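Local coordinates for protein serine protease inhibitor 4, isoform B (Drosophila melanogaster, PDB 4P0F) that probably inhibits serine and cysteine endopeptidases as a serpin, trapping the protease when its reactive-centre loop is cut, at residues 95-100 with 161-166; 179-184 with 325-330; 318-323 with 331-336. All coordinates share one frame; numbering follows the deposited sequence.

In the fold
Contacts 1 and 3 are buried strand pairings, whereas contact 2 is a partly buried meeting of two loops. Strand 328-341, placed between strands 161-174 and 311-324 as expected for the inserted reactive-centre loop of a cleaved serpin, supplies half of contact 3, and the turn leading into it supplies half of contact 2; its neighbour 161-174 supplies half of contact 1. Contact 3, about 7 Å from the chain centre, sets an alanine run against a mixed strand, with one histidine-threonine bond at its end. Contact 1 has bulkier aliphatic and aromatic side chains. Contact 2, on the opposite side of the chain centre from contact 1, relies mainly on charged and polar groups, with one backbone bond and a phenylalanine.

Contact 1: 95-100 with 161-166; sequences NKIFVM and SRLVLV
The carbonyl oxygen of Phe98 accepts a hydrogen bond from Val164 N at 2.8 Å, with a weaker CA-H...O contact from Leu163 CA beside it. Phe98 N answers by donating to Val164 O, Lys96 and Val166 form a second hydrogen-bonded antiparallel pair, and Met100 N gives Arg162 O an almost straight bond (2.8 Å, 177°). On the face bearing Ile97, CG1 is anti to the backbone N (chi1 -175°), and the extended chain brings CD1 to 3.6 Å from Leu165 CD2, the two side chains lying alongside. Ile97 CD1 also meets Leu163 CD1 at 4.0 Å. On the opposite face, Val166 CG2 touches the edge of the Phe98 ring at CE1 (3.8 Å), while Lys96 CG, from the same strand as Phe98, lies over one ring face near the rim. At the far end Arg162 NH1 lies 3.9 Å from Met100 CG; its NE forms a salt bridge with Glu309. These are neighbouring strands of sheet A, the large serpin sheet that takes up the cut loop. Helix 129-143 packs over Phe98 and Val166, helix 38-49 covers Leu165 on the other face, and strand 120-124 hydrogen-bonds to strand 91-100.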
loop_
_atom_site.group_PDB
_atom_site.type_symbol
_atom_site.label_atom_id
_atom_site.label_comp_id
_atom_site.label_asym_id
_atom_site.label_seq_id
_atom_site.Cartn_x
_atom_site.Cartn_y
_atom_site.Cartn_z
ATOM N N ASN A 95 3.672 2.137 -13.270
ATOM C CA ASN A 95 4.342 3.368 -12.913
ATOM C C ASN A 95 4.279 4.360 -14.055
ATOM O O ASN A 95 4.370 3.981 -15.224
ATOM C CB ASN A 95 5.799 3.095 -12.546
ATOM C CG ASN A 95 5.927 2.263 -11.289
ATOM O OD1 ASN A 95 5.285 2.547 -10.286
ATOM N ND2 ASN A 95 6.760 1.235 -11.341
ATOM N N LYS A 96 4.134 5.632 -13.710
ATOM C CA LYS A 96 4.178 6.682 -14.722
ATOM C C LYS A 96 4.648 7.984 -14.112
ATOM O O LYS A 96 4.329 8.292 -12.972
ATOM C CB LYS A 96 2.803 6.873 -15.369
ATOM C CG LYS A 96 2.797 7.818 -16.574
ATOM C CD LYS A 96 1.605 7.562 -17.482
ATOM C CE LYS A 96 1.661 8.414 -18.734
ATOM N NZ LYS A 96 0.574 8.037 -19.699
ATOM N N ILE A 97 5.393 8.756 -14.898
ATOM C CA ILE A 97 5.812 10.082 -14.479
ATOM C C ILE A 97 5.182 11.110 -15.418
ATOM O O ILE A 97 5.112 10.903 -16.630
ATOM C CB ILE A 97 7.353 10.229 -14.460
ATOM C CG1 ILE A 97 7.743 11.592 -13.886
ATOM C CG2 ILE A 97 7.955 10.032 -15.847
ATOM C CD1 ILE A 97 9.244 11.728 -13.565
ATOM N N PHE A 98 4.701 12.199 -14.830
ATOM C CA PHE A 98 4.077 13.278 -15.579
ATOM C C PHE A 98 4.928 14.523 -15.380
ATOM O O PHE A 98 5.143 14.946 -14.246
ATOM C CB PHE A 98 2.648 13.501 -15.112
ATOM C CG PHE A 98 1.775 12.271 -15.208
ATOM C CD1 PHE A 98 1.722 11.361 -14.163
ATOM C CD2 PHE A 98 0.999 12.045 -16.332
ATOM C CE1 PHE A 98 0.919 10.249 -14.248
ATOM C CE2 PHE A 98 0.188 10.929 -16.423
ATOM C CZ PHE A 98 0.150 10.030 -15.375
ATOM N N VAL A 99 5.412 15.096 -16.483
ATOM C CA VAL A 99 6.468 16.115 -16.439
ATOM C C VAL A 99 5.990 17.435 -17.046
ATOM O O VAL A 99 5.372 17.452 -18.108
ATOM C CB VAL A 99 7.723 15.638 -17.198
ATOM C CG1 VAL A 99 8.893 16.640 -17.042
ATOM C CG2 VAL A 99 8.131 14.247 -16.710
ATOM N N MET A 100 6.269 18.530 -16.349
ATOM C CA MET A 100 5.935 19.876 -16.827
ATOM C C MET A 100 6.380 20.065 -18.276
ATOM O O MET A 100 7.536 19.795 -18.608
ATOM C CB MET A 100 6.590 20.923 -15.913
ATOM C CG MET A 100 6.344 22.396 -16.269
ATOM S SD MET A 100 4.673 22.953 -15.861
ATOM C CE MET A 100 3.833 22.477 -17.288
ATOM N N SER A 161 4.710 23.439 -10.294
ATOM C CA SER A 161 4.830 21.982 -10.332
ATOM C C SER A 161 5.768 21.582 -11.457
ATOM O O SER A 161 5.726 22.180 -12.533
ATOM C CB SER A 161 3.464 21.312 -10.542
ATOM O OG SER A 161 2.529 21.679 -9.546
ATOM N N ARG A 162 6.602 20.573 -11.225
ATOM C CA ARG A 162 7.560 20.153 -12.238
ATOM C C ARG A 162 7.384 18.694 -12.638
ATOM O O ARG A 162 7.544 18.350 -13.809
ATOM C CB ARG A 162 8.981 20.418 -11.752
ATOM C CG ARG A 162 9.296 21.893 -11.646
ATOM C CD ARG A 162 9.492 22.533 -13.026
ATOM N NE ARG A 162 9.649 23.988 -12.958
ATOM C CZ ARG A 162 8.652 24.866 -13.011
ATOM N NH1 ARG A 162 7.392 24.459 -13.137
ATOM N NH2 ARG A 162 8.915 26.160 -12.936
ATOM N N LEU A 163 7.075 17.822 -11.688
ATOM C CA LEU A 163 6.671 16.488 -12.079
ATOM C C LEU A 163 5.849 15.818 -11.010
ATOM O O LEU A 163 5.883 16.212 -9.853
ATOM C CB LEU A 163 7.889 15.637 -12.426
ATOM C CG LEU A 163 8.952 15.503 -11.348
ATOM C CD1 LEU A 163 8.712 14.265 -10.480
ATOM C CD2 LEU A 163 10.307 15.446 -12.000
ATOM N N VAL A 164 5.080 14.822 -11.436
ATOM C CA VAL A 164 4.338 13.968 -10.520
ATOM C C VAL A 164 4.687 12.534 -10.846
ATOM O O VAL A 164 4.546 12.102 -11.988
ATOM C CB VAL A 164 2.818 14.172 -10.626
ATOM C CG1 VAL A 164 2.069 13.210 -9.688
ATOM C CG2 VAL A 164 2.453 15.602 -10.303
ATOM N N LEU A 165 5.162 11.817 -9.835
ATOM C CA LEU A 165 5.470 10.399 -9.942
ATOM C C LEU A 165 4.301 9.614 -9.400
ATOM O O LEU A 165 3.812 9.934 -8.323
ATOM C CB LEU A 165 6.738 10.053 -9.155
ATOM C CG LEU A 165 8.056 10.389 -9.845
ATOM C CD1 LEU A 165 9.195 10.376 -8.861
ATOM C CD2 LEU A 165 8.321 9.384 -10.954
ATOM N N VAL A 166 3.849 8.608 -10.146
ATOM C CA VAL A 166 2.702 7.821 -9.721
ATOM C C VAL A 166 2.963 6.331 -9.832
ATOM O O VAL A 166 3.511 5.848 -10.817
ATOM C CB VAL A 166 1.438 8.167 -10.532
ATOM C CG1 VAL A 166 0.230 7.479 -9.933
ATOM C CG2 VAL A 166 1.225 9.675 -10.545
#

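Contact 2: 179-184 with 325-330; sequences FAKHLT and NEEGTE
Thr184 and Glu326 meet tip to tip, with the hydroxyl OG1 donating to Glu326 OE2 at 2.6 Å on the lone pair turned away from the other carboxylate oxygen. A bend at chi2 (87°) carries the carboxylate to Thr184, and Arg273 holds the same OE2 in a salt bridge, which would probably stabilise its negative charge. This is the close-packed part of the contact. Phe179 N donates to a lone pair of Glu326 O at 3.0 Å, that oxygen also lies at the edge of the Phe179 ring, and Phe179 CB packs against Glu326 CG at 3.7 Å. An alanine at Glu326 would probably leave Thr184 OG1 without its acceptor and Arg273 without this counter-charge, and open a gap beside Phe179 CB.

The other side is looser and wetter. Lys181, exposed and bent at chi3 and chi4, crosses Glu327 at about a right angle; its NZ stands 3.6 Å from Glu327 OE2 in a salt bridge. A water hydrogen-bonds to both Phe179 O and Glu327 OE2, bridging the two loops. Asn325 OD1 accepts from Glu327 N and Gly328 N, an Asx motif that includes an Asx turn. This turn leads into strand 328-341, at the end of sheet A where loop insertion begins in serpins. Around it, Trp175, in the loop after strand 161-174, stacks edge-to-face with Phe179, and strands 197-213 and 263-281 pack against the Phe179 ring.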
loop_
_atom_site.group_PDB
_atom_site.type_symbol
_atom_site.label_atom_id
_atom_site.label_comp_id
_atom_site.label_asym_id
_atom_site.label_seq_id
_atom_site.Cartn_x
_atom_site.Cartn_y
_atom_site.Cartn_z
ATOM N N PHE A 179 -16.532 -18.876 -0.278
ATOM C CA PHE A 179 -17.649 -18.948 0.641
ATOM C C PHE A 179 -18.910 -19.123 -0.174
ATOM O O PHE A 179 -18.994 -18.651 -1.309
ATOM C CB PHE A 179 -17.768 -17.677 1.488
ATOM C CG PHE A 179 -16.548 -17.359 2.321
ATOM C CD1 PHE A 179 -15.444 -16.728 1.762
ATOM C CD2 PHE A 179 -16.530 -17.645 3.672
ATOM C CE1 PHE A 179 -14.345 -16.425 2.534
ATOM C CE2 PHE A 179 -15.419 -17.345 4.446
ATOM C CZ PHE A 179 -14.335 -16.730 3.880
ATOM N N ALA A 180 -19.884 -19.796 0.419
ATOM C CA ALA A 180 -21.203 -19.921 -0.171
ATOM C C ALA A 180 -22.040 -18.716 0.230
ATOM O O ALA A 180 -22.275 -18.494 1.410
ATOM C CB ALA A 180 -21.862 -21.204 0.282
ATOM N N LYS A 181 -22.520 -17.958 -0.753
ATOM C CA LYS A 181 -23.327 -16.779 -0.466
ATOM C C LYS A 181 -24.572 -17.098 0.355
ATOM O O LYS A 181 -24.977 -16.311 1.201
ATOM C CB LYS A 181 -23.737 -16.089 -1.768
ATOM C CG LYS A 181 -22.571 -15.498 -2.534
ATOM C CD LYS A 181 -23.051 -14.702 -3.749
ATOM C CE LYS A 181 -23.782 -15.577 -4.757
ATOM N NZ LYS A 181 -22.975 -16.751 -5.188
ATOM N N HIS A 182 -25.197 -18.244 0.113
ATOM C CA HIS A 182 -26.439 -18.545 0.807
ATOM C C HIS A 182 -26.218 -18.866 2.285
ATOM O O HIS A 182 -27.178 -18.971 3.031
ATOM C CB HIS A 182 -27.172 -19.697 0.119
ATOM C CG HIS A 182 -26.565 -21.040 0.369
ATOM N ND1 HIS A 182 -25.552 -21.558 -0.411
ATOM C CD2 HIS A 182 -26.839 -21.980 1.303
ATOM C CE1 HIS A 182 -25.225 -22.757 0.037
ATOM N NE2 HIS A 182 -25.986 -23.035 1.079
ATOM N N LEU A 183 -24.960 -18.980 2.711
ATOM C CA LEU A 183 -24.655 -19.286 4.108
ATOM C C LEU A 183 -24.283 -18.037 4.897
ATOM O O LEU A 183 -24.131 -18.091 6.116
ATOM C CB LEU A 183 -23.519 -20.313 4.201
ATOM C CG LEU A 183 -23.887 -21.727 3.715
ATOM C CD1 LEU A 183 -22.701 -22.665 3.866
ATOM C CD2 LEU A 183 -25.102 -22.298 4.436
ATOM N N THR A 184 -24.137 -16.912 4.211
ATOM C CA THR A 184 -23.788 -15.678 4.889
ATOM C C THR A 184 -24.981 -15.228 5.726
ATOM O O THR A 184 -26.121 -15.264 5.269
ATOM C CB THR A 184 -23.363 -14.613 3.869
ATOM O OG1 THR A 184 -22.191 -15.077 3.195
ATOM C CG2 THR A 184 -23.072 -13.263 4.529
ATOM N N ASN A 325 -15.402 -10.396 -0.176
ATOM C CA ASN A 325 -16.705 -11.066 -0.215
ATOM C C ASN A 325 -16.563 -12.562 -0.450
ATOM O O ASN A 325 -15.481 -13.125 -0.298
ATOM C CB ASN A 325 -17.605 -10.427 -1.282
ATOM C CG ASN A 325 -17.108 -10.641 -2.701
ATOM O OD1 ASN A 325 -16.170 -11.392 -2.949
ATOM N ND2 ASN A 325 -17.750 -9.964 -3.654
ATOM N N GLU A 326 -17.664 -13.217 -0.802
ATOM C CA GLU A 326 -17.674 -14.664 -0.830
ATOM C C GLU A 326 -16.810 -15.235 -1.945
ATOM O O GLU A 326 -16.338 -16.370 -1.846
ATOM C CB GLU A 326 -19.112 -15.172 -0.977
ATOM C CG GLU A 326 -19.988 -14.978 0.263
ATOM C CD GLU A 326 -20.674 -13.613 0.332
ATOM O OE1 GLU A 326 -20.328 -12.705 -0.453
ATOM O OE2 GLU A 326 -21.583 -13.469 1.181
ATOM N N GLU A 327 -16.623 -14.460 -3.012
ATOM C CA GLU A 327 -15.889 -14.926 -4.185
ATOM C C GLU A 327 -14.379 -14.697 -4.076
ATOM O O GLU A 327 -13.591 -15.452 -4.637
ATOM C CB GLU A 327 -16.410 -14.229 -5.454
ATOM C CG GLU A 327 -17.793 -14.683 -5.898
ATOM C CD GLU A 327 -18.912 -14.291 -4.937
ATOM O OE1 GLU A 327 -18.895 -13.151 -4.424
ATOM O OE2 GLU A 327 -19.815 -15.128 -4.702
ATOM N N GLY A 328 -13.986 -13.631 -3.390
ATOM C CA GLY A 328 -12.584 -13.270 -3.311
ATOM C C GLY A 328 -12.381 -11.868 -2.788
ATOM O O GLY A 328 -13.116 -11.397 -1.922
ATOM N N THR A 329 -11.383 -11.194 -3.345
ATOM C CA THR A 329 -10.989 -9.870 -2.906
ATOM C C THR A 329 -10.617 -9.035 -4.114
ATOM O O THR A 329 -10.003 -9.537 -5.055
ATOM C CB THR A 329 -9.786 -9.934 -1.943
ATOM O OG1 THR A 329 -10.160 -10.690 -0.791
ATOM C CG2 THR A 329 -9.336 -8.536 -1.515
ATOM N N GLU A 330 -11.031 -7.777 -4.097
ATOM C CA GLU A 330 -10.521 -6.803 -5.048
ATOM C C GLU A 330 -9.956 -5.645 -4.260
ATOM O O GLU A 330 -10.581 -5.161 -3.319
ATOM C CB GLU A 330 -11.603 -6.324 -6.024
ATOM C CG GLU A 330 -11.038 -5.377 -7.072
ATOM C CD GLU A 330 -11.987 -5.063 -8.222
ATOM O OE1 GLU A 330 -13.193 -5.379 -8.123
ATOM O OE2 GLU A 330 -11.509 -4.493 -9.235
HETATM O O HOH W 1 -18.766 -17.660 -3.956
#

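Contact 3: 318-323 with 331-336; sequences HKAFIE and AAAATG
Backbone hydrogen bonds set the frame between His318-Glu323 and Ala331-Gly336, antiparallel strands of one hairpin; the second, consistent with a cleaved serpin, belongs to the inserted reactive-centre loop. Lys319 pairs with Ala334 through both amides, the bond from Ala334 N to Lys319 O being 3.0 Å, and Phe321 pairs with Ala332 in the same way, its N donating to Ala332 O at 2.9 Å. CA-H groups add weaker support, as where Ala333 CA lies 3.1 Å from Lys319 O.

One polar side-chain bond crosses the strands. With CG anti to the backbone N (chi1 -174°), the His318 imidazole leans toward its partner strand and presents the ND1 edge to Thr335 OG1 at 2.8 Å. Since NE2 bonds to Ser37 N, and Thr335 OG1 has a second partner in Ser40 OG, the ring is fixed in rotation.

Apolar contacts on the same face are slight and close to the backbone: Ala320 CB meets Ala333 CB at 3.8 Å, and Ile322 CG1 reaches Ala331 CB at 4.1 Å. Helix 38-49 covers that face over His318 and Thr335, strand 35-36 over Ala320 and Ile322; strands 263-281 and 161-174 flank the hairpin, hydrogen-bonding to strands 311-324 and 328-341 respectively.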
loop_
_atom_site.group_PDB
_atom_site.type_symbol
_atom_site.label_atom_id
_atom_site.label_comp_id
_atom_site.label_asym_id
_atom_site.label_seq_id
_atom_site.Cartn_x
_atom_site.Cartn_y
_atom_site.Cartn_z
ATOM N N HIS A 318 -1.809 9.202 -0.993
ATOM C CA HIS A 318 -2.058 7.783 -1.135
ATOM C C HIS A 318 -3.527 7.519 -0.952
ATOM O O HIS A 318 -4.146 8.040 -0.022
ATOM C CB HIS A 318 -1.255 6.982 -0.118
ATOM C CG HIS A 318 -1.355 5.502 -0.299
ATOM N ND1 HIS A 318 -0.714 4.830 -1.317
ATOM C CD2 HIS A 318 -2.009 4.558 0.419
ATOM C CE1 HIS A 318 -0.960 3.537 -1.212
ATOM N NE2 HIS A 318 -1.748 3.345 -0.171
ATOM N N LYS A 319 -4.075 6.713 -1.847
ATOM C CA LYS A 319 -5.468 6.284 -1.738
ATOM C C LYS A 319 -5.549 4.794 -1.964
ATOM O O LYS A 319 -4.864 4.264 -2.829
ATOM C CB LYS A 319 -6.347 7.013 -2.748
ATOM C CG LYS A 319 -6.555 8.482 -2.468
ATOM C CD LYS A 319 -7.804 9.001 -3.204
ATOM C CE LYS A 319 -7.953 10.516 -3.056
ATOM N NZ LYS A 319 -9.117 11.123 -3.795
ATOM N N ALA A 320 -6.404 4.122 -1.195
ATOM C CA ALA A 320 -6.545 2.678 -1.318
ATOM C C ALA A 320 -7.989 2.232 -1.067
ATOM O O ALA A 320 -8.786 2.938 -0.441
ATOM C CB ALA A 320 -5.592 1.980 -0.374
ATOM N N PHE A 321 -8.304 1.065 -1.619
ATOM C CA PHE A 321 -9.645 0.487 -1.589
ATOM C C PHE A 321 -9.522 -1.020 -1.475
ATOM O O PHE A 321 -8.632 -1.607 -2.080
ATOM C CB PHE A 321 -10.422 0.850 -2.858
ATOM C CG PHE A 321 -11.730 0.119 -3.001
ATOM C CD1 PHE A 321 -11.786 -1.116 -3.629
ATOM C CD2 PHE A 321 -12.890 0.652 -2.485
ATOM C CE1 PHE A 321 -12.983 -1.796 -3.744
ATOM C CE2 PHE A 321 -14.094 -0.029 -2.597
ATOM C CZ PHE A 321 -14.135 -1.244 -3.234
ATOM N N ILE A 322 -10.422 -1.645 -0.719
ATOM C CA ILE A 322 -10.490 -3.099 -0.679
ATOM C C ILE A 322 -11.943 -3.532 -0.470
ATOM O O ILE A 322 -12.699 -2.867 0.234
ATOM C CB ILE A 322 -9.581 -3.686 0.433
ATOM C CG1 ILE A 322 -9.554 -5.218 0.356
ATOM C CG2 ILE A 322 -10.033 -3.228 1.807
ATOM C CD1 ILE A 322 -8.370 -5.843 1.125
ATOM N N GLU A 323 -12.331 -4.615 -1.135
ATOM C CA GLU A 323 -13.615 -5.275 -0.889
ATOM C C GLU A 323 -13.338 -6.752 -0.732
ATOM O O GLU A 323 -12.600 -7.336 -1.519
ATOM C CB GLU A 323 -14.616 -5.022 -2.026
ATOM C CG GLU A 323 -14.274 -5.716 -3.347
ATOM C CD GLU A 323 -14.708 -7.183 -3.403
ATOM O OE1 GLU A 323 -15.485 -7.625 -2.531
ATOM O OE2 GLU A 323 -14.250 -7.899 -4.319
ATOM N N ALA A 331 -8.752 -5.225 -4.632
ATOM C CA ALA A 331 -8.079 -4.139 -3.942
ATOM C C ALA A 331 -7.328 -3.297 -4.944
ATOM O O ALA A 331 -6.911 -3.787 -5.987
ATOM C CB ALA A 331 -7.129 -4.669 -2.889
ATOM N N ALA A 332 -7.169 -2.019 -4.619
ATOM C CA ALA A 332 -6.429 -1.117 -5.472
ATOM C C ALA A 332 -5.840 -0.007 -4.632
ATOM O O ALA A 332 -6.355 0.318 -3.566
ATOM C CB ALA A 332 -7.321 -0.538 -6.560
ATOM N N ALA A 333 -4.760 0.580 -5.125
ATOM C CA ALA A 333 -4.180 1.728 -4.468
ATOM C C ALA A 333 -3.371 2.519 -5.476
ATOM O O ALA A 333 -2.991 1.999 -6.522
ATOM C CB ALA A 333 -3.299 1.303 -3.303
ATOM N N ALA A 334 -3.099 3.771 -5.143
ATOM C CA ALA A 334 -2.155 4.560 -5.916
ATOM C C ALA A 334 -1.474 5.558 -5.010
ATOM O O ALA A 334 -2.041 5.985 -4.003
ATOM C CB ALA A 334 -2.853 5.270 -7.087
ATOM N N THR A 335 -0.236 5.892 -5.369
ATOM C CA THR A 335 0.550 6.889 -4.667
ATOM C C THR A 335 1.055 7.918 -5.679
ATOM O O THR A 335 1.618 7.548 -6.704
ATOM C CB THR A 335 1.753 6.268 -3.934
ATOM O OG1 THR A 335 1.331 5.162 -3.126
ATOM C CG2 THR A 335 2.435 7.301 -3.049
ATOM N N GLY A 336 0.803 9.193 -5.395
ATOM C CA GLY A 336 1.265 10.279 -6.242
ATOM C C GLY A 336 2.145 11.219 -5.443
ATOM O O GLY A 336 1.756 11.679 -4.372
#